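Local coordinates for protein minor fimbrium anchoring subunit Mfa2 (Porphyromonas gingivalis, PDB 5NFI) that tethers the minor Mfa1 fimbria to the bacterial outer membrane and regulates fimbrial length, without being part of the fimbrium itself, at residues D75-I80 with D108-W113; T188-V191 with T195-A198. One frame throughout, in Å; residues are numbered along the deposited sequence.

Overall arrangement
The centre of contact 1 (75-80 with 108-113) lies about 10 Å from the centre of the chain, where an extended connection runs into strand 113-122. The centre of contact 2 (188-191 with 195-198) lies about 24 Å from that of the chain, in a beta hairpin. The two contact centres are 26 Å apart and their nearest atoms about 8 Å, so they do not touch, and the first closes along the chain before the second opens. Strand 133-151 links them: Leu-112 hydrogen-bonds through its backbone to Tyr-142, and Cys-196 to Val-150. Strand 196-202, which carries half of contact 2, also reaches back, since Thr-201 hydrogen-bonds the carboxylate of Asp-108.

Contact 1 (D75-I80 with D108-W113); sequences DDHYNI and DGTTLW
Tyr-78 and Leu-112 come from opposite directions, the phenol oxygen leading. That oxygen rests in the hollow between CB, CD1 and CD2 of the leucine, and neither methyl points straight at it: Tyr-78 OH is 3.7 Å from Leu-112 CD2 and 3.8 Å from Leu-112 CD1. Further back on the ring, Tyr-78 CZ is 4.1 Å from Leu-112 CD1. With chi1 at -180° the leucine CB-CG bond runs across the line of approach, and chi2 of 77° turns the branch so that CB, CD1 and CD2 all face the hydroxyl.

Beside this pair, His-77 and Thr-110 repeat the opposed approach on a smaller scale. The methyl Thr-110 CG2 sits at the edge of the imidazole, near the ring plane, 3.8 Å from His-77 NE2 and 3.9 Å from His-77 CD2. The threonine hydroxyl hydrogen-bonds the carbonyl of Ile-107. No hydrogen bond crosses between the segments; the interface is van der Waals contact, with Thr-110 and Leu-112 directed at the other segment and Thr-111 between them directed away.

The tyrosine is framed on its own side too: Asp-75 O lies in the plane of the ring, at its edge. Met-95 of strand 93-100 touches both Tyr-78 and Leu-112, which are buried, while His-77 and Thr-110 are partly exposed.

The contact lays a type I beta turn, Asp-75 to Tyr-78, which leads into edge strand 78-80 of a small antiparallel sheet, against the extended lead-in to strand 113-122 of the fimbrillin-type beta fold.

Contact 2 (T188-V191 with T195-A198); sequences TKVV and TCRA
Lys-189 and Arg-197 form the hydrogen-bonded pair that holds the two strands together: Lys-189 N gives a bond of 2.9 Å to Arg-197 O, and Arg-197 N one of 2.8 Å to Lys-189 O. Both are close to straight, with N-H...O angles of 168° and 163°. Toward the turn, Val-191 N donates to Thr-195 O at 3.0 Å, but from above the carbonyl plane and at a more bent angle.

The close packing flanks this ladder. In Thr-188, chi1 of -82° puts OG1 beside the backbone N and leaves CG2 anti to it, 3.7 Å from Cys-196 SG. Buried Cys-196 and Ala-198 share this face with exposed Thr-188 and Val-190. Near the turn, Val-191 CG1 lies 3.6 Å from Thr-195 CG2 as the two side chains cross obliquely.

The other face is looser and nearer solvent: Lys-189 is exposed and Arg-197 partly so. Their chains spread apart at CG, then run alongside each other, with Lys-189 NZ 6.1 Å from Arg-197 NE, too far for the positive groups to touch; the guanidinium makes a long, weak ion pair with Asp-251. This is an antiparallel beta hairpin, its second strand paired with 133-151, consistent with the beta-sandwich of the transthyretin-like clan.

Contact 1 (D75-I80 with D108-W113)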
ATOM      1  N   ASP A  75      -0.963  10.182   7.655  1.00 60.69           N
ATOM      2  CA  ASP A  75      -0.773  10.104   9.094  1.00 61.52           C
ATOM      3  C   ASP A  75       0.549  10.770   9.438  1.00 61.43           C
ATOM      4  O   ASP A  75       1.271  11.193   8.543  1.00 61.24           O
ATOM      5  CB  ASP A  75      -0.770   8.628   9.535  1.00 62.46           C
ATOM      6  CG  ASP A  75      -1.623   8.376  10.757  1.00 64.97           C
ATOM      7  OD1 ASP A  75      -1.539   9.161  11.726  1.00 67.31           O
ATOM      8  OD2 ASP A  75      -2.404   7.404  10.754  1.00 65.23           O
ATOM      9  N   ASP A  76       0.883  10.837  10.722  1.00 59.73           N
ATOM     10  CA  ASP A  76       2.210  11.296  11.115  1.00 59.01           C
ATOM     11  C   ASP A  76       3.239  10.141  11.099  1.00 55.17           C
ATOM     12  O   ASP A  76       4.371  10.304  11.564  1.00 53.95           O
ATOM     13  CB  ASP A  76       2.174  11.979  12.492  1.00 61.96           C
ATOM     14  CG  ASP A  76       1.345  11.219  13.512  1.00 64.07           C
ATOM     15  OD1 ASP A  76       1.133   9.995  13.326  1.00 64.39           O
ATOM     16  OD2 ASP A  76       0.917  11.844  14.516  1.00 65.80           O
ATOM     17  N   HIS A  77       2.838   8.992  10.547  1.00 52.55           N
ATOM     18  CA  HIS A  77       3.778   7.913  10.220  1.00 50.78           C
ATOM     19  C   HIS A  77       4.545   8.262   8.950  1.00 50.51           C
ATOM     20  O   HIS A  77       5.455   7.520   8.545  1.00 49.56           O
ATOM     21  CB  HIS A  77       3.072   6.570   9.993  1.00 48.78           C
ATOM     22  CG  HIS A  77       2.420   5.988  11.206  1.00 47.78           C
ATOM     23  ND1 HIS A  77       3.012   5.986  12.447  1.00 48.28           N
ATOM     24  CD2 HIS A  77       1.227   5.370  11.358  1.00 47.49           C
ATOM     25  CE1 HIS A  77       2.211   5.397  13.317  1.00 48.18           C
ATOM     26  NE2 HIS A  77       1.122   5.013  12.680  1.00 47.95           N
ATOM     27  N   TYR A  78       4.155   9.366   8.304  1.00 50.54           N
ATOM     28  CA  TYR A  78       4.752   9.740   7.020  1.00 50.33           C
ATOM     29  C   TYR A  78       5.452  11.090   7.040  1.00 51.34           C
ATOM     30  O   TYR A  78       4.962  12.040   7.636  1.00 52.90           O
ATOM     31  CB  TYR A  78       3.688   9.736   5.924  1.00 49.75           C
ATOM     32  CG  TYR A  78       2.962   8.424   5.805  1.00 50.14           C
ATOM     33  CD1 TYR A  78       3.476   7.375   5.021  1.00 49.84           C
ATOM     34  CD2 TYR A  78       1.776   8.208   6.502  1.00 50.85           C
ATOM     35  CE1 TYR A  78       2.813   6.159   4.920  1.00 49.19           C
ATOM     36  CE2 TYR A  78       1.104   7.000   6.413  1.00 50.84           C
ATOM     37  CZ  TYR A  78       1.625   5.974   5.620  1.00 50.01           C
ATOM     38  OH  TYR A  78       0.924   4.786   5.542  1.00 49.66           O
ATOM     39  N   ASN A  79       6.610  11.151   6.395  1.00 51.32           N
ATOM     40  CA  ASN A  79       7.294  12.395   6.071  1.00 52.72           C
ATOM     41  C   ASN A  79       6.741  12.981   4.776  1.00 52.61           C
ATOM     42  O   ASN A  79       6.976  12.439   3.690  1.00 52.36           O
ATOM     43  CB  ASN A  79       8.804  12.177   5.911  1.00 54.48           C
ATOM     44  CG  ASN A  79       9.505  11.833   7.222  1.00 55.71           C
ATOM     45  OD1 ASN A  79       9.148  12.335   8.280  1.00 57.33           O
ATOM     46  ND2 ASN A  79      10.512  10.989   7.144  1.00 55.08           N
ATOM     47  N   ILE A  80       6.030  14.098   4.895  1.00 53.31           N
ATOM     48  CA  ILE A  80       5.394  14.741   3.753  1.00 53.73           C
ATOM     49  C   ILE A  80       6.315  15.761   3.072  1.00 54.86           C
ATOM     50  O   ILE A  80       6.853  16.652   3.722  1.00 55.94           O
ATOM     51  CB  ILE A  80       4.090  15.451   4.182  1.00 54.44           C
ATOM     52  CG1 ILE A  80       3.222  14.531   5.046  1.00 46.54           C
ATOM     53  CG2 ILE A  80       3.362  16.000   2.972  1.00 54.85           C
ATOM     54  CD1 ILE A  80       2.745  13.295   4.344  1.00 45.45           C
ATOM     55  N   ASP A 108       1.111  -1.100  11.960  1.00 50.44           N
ATOM     56  CA  ASP A 108       0.008  -2.035  12.218  1.00 50.29           C
ATOM     57  C   ASP A 108      -1.204  -1.229  12.622  1.00 48.57           C
ATOM     58  O   ASP A 108      -1.081  -0.222  13.296  1.00 47.75           O
ATOM     59  CB  ASP A 108       0.318  -3.058  13.330  1.00 51.59           C
ATOM     60  CG  ASP A 108       1.581  -3.869  13.069  1.00 53.04           C
ATOM     61  OD1 ASP A 108       1.901  -4.167  11.889  1.00 53.68           O
ATOM     62  OD2 ASP A 108       2.267  -4.207  14.064  1.00 53.40           O
ATOM     63  N   GLY A 109      -2.376  -1.687  12.203  1.00 49.01           N
ATOM     64  CA  GLY A 109      -3.621  -1.090  12.624  1.00 49.82           C
ATOM     65  C   GLY A 109      -3.958   0.187  11.880  1.00 50.41           C
ATOM     66  O   GLY A 109      -4.886   0.883  12.266  1.00 52.17           O
ATOM     67  N   THR A 110      -3.208   0.500  10.829  1.00 49.58           N
ATOM     68  CA  THR A 110      -3.523   1.641   9.982  1.00 49.91           C
ATOM     69  C   THR A 110      -3.869   1.216   8.559  1.00 50.39           C
ATOM     70  O   THR A 110      -3.321   0.263   8.029  1.00 51.26           O
ATOM     71  CB  THR A 110      -2.356   2.641   9.902  1.00 49.37           C
ATOM     72  OG1 THR A 110      -1.445   2.233   8.873  1.00 48.43           O
ATOM     73  CG2 THR A 110      -1.633   2.749  11.231  1.00 49.63           C
ATOM     74  N   THR A 111      -4.764   1.950   7.926  1.00 50.65           N
ATOM     75  CA  THR A 111      -5.060   1.733   6.518  1.00 49.42           C
ATOM     76  C   THR A 111      -4.570   2.926   5.739  1.00 48.22           C
ATOM     77  O   THR A 111      -4.579   4.043   6.254  1.00 48.47           O
ATOM     78  CB  THR A 111      -6.546   1.539   6.282  1.00 49.94           C
ATOM     79  OG1 THR A 111      -7.283   2.449   7.115  1.00 50.61           O
ATOM     80  CG2 THR A 111      -6.931   0.117   6.641  1.00 50.46           C
ATOM     81  N   LEU A 112      -4.108   2.696   4.521  1.00 47.16           N
ATOM     82  CA  LEU A 112      -3.715   3.799   3.666  1.00 47.43           C
ATOM     83  C   LEU A 112      -4.381   3.624   2.335  1.00 48.59           C
ATOM     84  O   LEU A 112      -4.359   2.527   1.771  1.00 49.48           O
ATOM     85  CB  LEU A 112      -2.206   3.857   3.491  1.00 47.56           C
ATOM     86  CG  LEU A 112      -1.737   5.013   2.604  1.00 47.84           C
ATOM     87  CD1 LEU A 112      -1.790   6.304   3.387  1.00 47.87           C
ATOM     88  CD2 LEU A 112      -0.340   4.759   2.048  1.00 47.70           C
ATOM     89  N   TRP A 113      -4.970   4.693   1.814  1.00 48.90           N
ATOM     90  CA  TRP A 113      -5.807   4.546   0.623  1.00 49.26           C
ATOM     91  C   TRP A 113      -5.470   5.514  -0.499  1.00 50.46           C
ATOM     92  O   TRP A 113      -5.129   6.661  -0.240  1.00 50.94           O
ATOM     93  CB  TRP A 113      -7.270   4.733   0.992  1.00 48.30           C
ATOM     94  CG  TRP A 113      -7.764   3.808   2.045  1.00 46.77           C
ATOM     95  CD1 TRP A 113      -7.536   3.892   3.389  1.00 46.07           C
ATOM     96  CD2 TRP A 113      -8.610   2.672   1.848  1.00 46.74           C
ATOM     97  NE1 TRP A 113      -8.177   2.867   4.037  1.00 45.78           N
ATOM     98  CE2 TRP A 113      -8.847   2.106   3.113  1.00 46.42           C
ATOM     99  CE3 TRP A 113      -9.177   2.071   0.722  1.00 47.00           C
ATOM    100  CZ2 TRP A 113      -9.632   0.974   3.284  1.00 47.33           C
ATOM    101  CZ3 TRP A 113      -9.954   0.959   0.892  1.00 47.92           C
ATOM    102  CH2 TRP A 113     -10.175   0.416   2.164  1.00 48.08           C
TER

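Contact 2 (T188-V191 with T195-A198)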
ATOM      1  N   THR A 188       6.206 -10.855  16.749  1.00 88.41           N
ATOM      2  CA  THR A 188       6.366 -12.310  16.697  1.00 85.46           C
ATOM      3  C   THR A 188       5.696 -13.068  17.857  1.00 83.43           C
ATOM      4  O   THR A 188       5.543 -12.548  18.964  1.00 84.52           O
ATOM      5  CB  THR A 188       7.894 -12.656  16.643  1.00 55.11           C
ATOM      6  OG1 THR A 188       8.357 -12.543  15.291  1.00 54.39           O
ATOM      7  CG2 THR A 188       8.208 -14.035  17.173  1.00 55.46           C
ATOM      8  N   LYS A 189       5.265 -14.289  17.559  1.00 81.29           N
ATOM      9  CA  LYS A 189       4.824 -15.261  18.547  1.00 79.76           C
ATOM     10  C   LYS A 189       5.439 -16.625  18.192  1.00 78.62           C
ATOM     11  O   LYS A 189       5.214 -17.147  17.105  1.00 75.19           O
ATOM     12  CB  LYS A 189       3.292 -15.343  18.572  1.00 80.63           C
ATOM     13  CG  LYS A 189       2.643 -15.642  19.918  1.00 82.20           C
ATOM     14  CD  LYS A 189       1.194 -15.116  19.948  1.00 83.31           C
ATOM     15  CE  LYS A 189       0.476 -15.316  18.600  1.00 82.06           C
ATOM     16  NZ  LYS A 189      -1.027 -15.305  18.690  1.00 83.39           N
ATOM     17  N   VAL A 190       6.239 -17.199  19.080  1.00 79.81           N
ATOM     18  CA  VAL A 190       6.468 -18.623  18.948  1.00 81.01           C
ATOM     19  C   VAL A 190       5.116 -19.228  19.278  1.00 81.82           C
ATOM     20  O   VAL A 190       4.602 -19.077  20.383  1.00 85.25           O
ATOM     21  CB  VAL A 190       7.572 -19.165  19.862  1.00 83.15           C
ATOM     22  CG1 VAL A 190       7.363 -20.634  20.113  1.00 84.76           C
ATOM     23  CG2 VAL A 190       8.931 -18.928  19.233  1.00 82.42           C
ATOM     24  N   VAL A 191       4.512 -19.863  18.287  1.00 78.06           N
ATOM     25  CA  VAL A 191       3.182 -20.401  18.442  1.00 85.02           C
ATOM     26  C   VAL A 191       3.227 -21.892  18.761  1.00 85.41           C
ATOM     27  O   VAL A 191       2.632 -22.337  19.735  1.00 86.97           O
ATOM     28  CB  VAL A 191       2.335 -20.122  17.180  1.00 88.30           C
ATOM     29  CG1 VAL A 191       3.189 -20.193  15.922  1.00 88.64           C
ATOM     30  CG2 VAL A 191       1.168 -21.093  17.108  1.00 92.36           C
ATOM     31  N   THR A 195       6.990 -23.987  15.623  1.00 76.29           N
ATOM     32  CA  THR A 195       6.365 -22.971  14.781  1.00 71.30           C
ATOM     33  C   THR A 195       6.545 -21.541  15.291  1.00 67.52           C
ATOM     34  O   THR A 195       6.378 -21.261  16.476  1.00 66.78           O
ATOM     35  CB  THR A 195       4.862 -23.225  14.629  1.00 71.41           C
ATOM     36  OG1 THR A 195       4.618 -24.631  14.505  1.00 73.26           O
ATOM     37  CG2 THR A 195       4.333 -22.513  13.396  1.00 69.92           C
ATOM     38  N   CYS A 196       6.876 -20.637  14.372  1.00 65.04           N
ATOM     39  CA  CYS A 196       7.022 -19.220  14.699  1.00 62.88           C
ATOM     40  C   CYS A 196       6.163 -18.392  13.750  1.00 62.09           C
ATOM     41  O   CYS A 196       6.174 -18.618  12.543  1.00 61.86           O
ATOM     42  CB  CYS A 196       8.494 -18.779  14.613  1.00 61.18           C
ATOM     43  SG  CYS A 196       8.784 -17.074  15.160  1.00120.12           S
ATOM     44  N   ARG A 197       5.428 -17.428  14.297  1.00 62.31           N
ATOM     45  CA  ARG A 197       4.478 -16.626  13.532  1.00 61.76           C
ATOM     46  C   ARG A 197       4.842 -15.152  13.649  1.00 60.59           C
ATOM     47  O   ARG A 197       5.120 -14.674  14.734  1.00 61.18           O
ATOM     48  CB  ARG A 197       3.055 -16.873  14.037  1.00 63.72           C
ATOM     49  CG  ARG A 197       1.941 -16.720  13.006  1.00 65.20           C
ATOM     50  CD  ARG A 197       0.587 -16.912  13.696  1.00 68.38           C
ATOM     51  NE  ARG A 197      -0.582 -16.899  12.808  1.00 70.42           N
ATOM     52  CZ  ARG A 197      -1.030 -17.967  12.143  1.00 72.69           C
ATOM     53  NH1 ARG A 197      -0.380 -19.130  12.234  1.00 73.42           N
ATOM     54  NH2 ARG A 197      -2.116 -17.876  11.373  1.00 73.62           N
ATOM     55  N   ALA A 198       4.841 -14.439  12.529  1.00 59.53           N
ATOM     56  CA  ALA A 198       5.156 -13.020  12.491  1.00 58.80           C
ATOM     57  C   ALA A 198       4.063 -12.240  11.739  1.00 58.64           C
ATOM     58  O   ALA A 198       3.520 -12.719  10.735  1.00 58.43           O
ATOM     59  CB  ALA A 198       6.511 -12.800  11.842  1.00 58.30           C
TER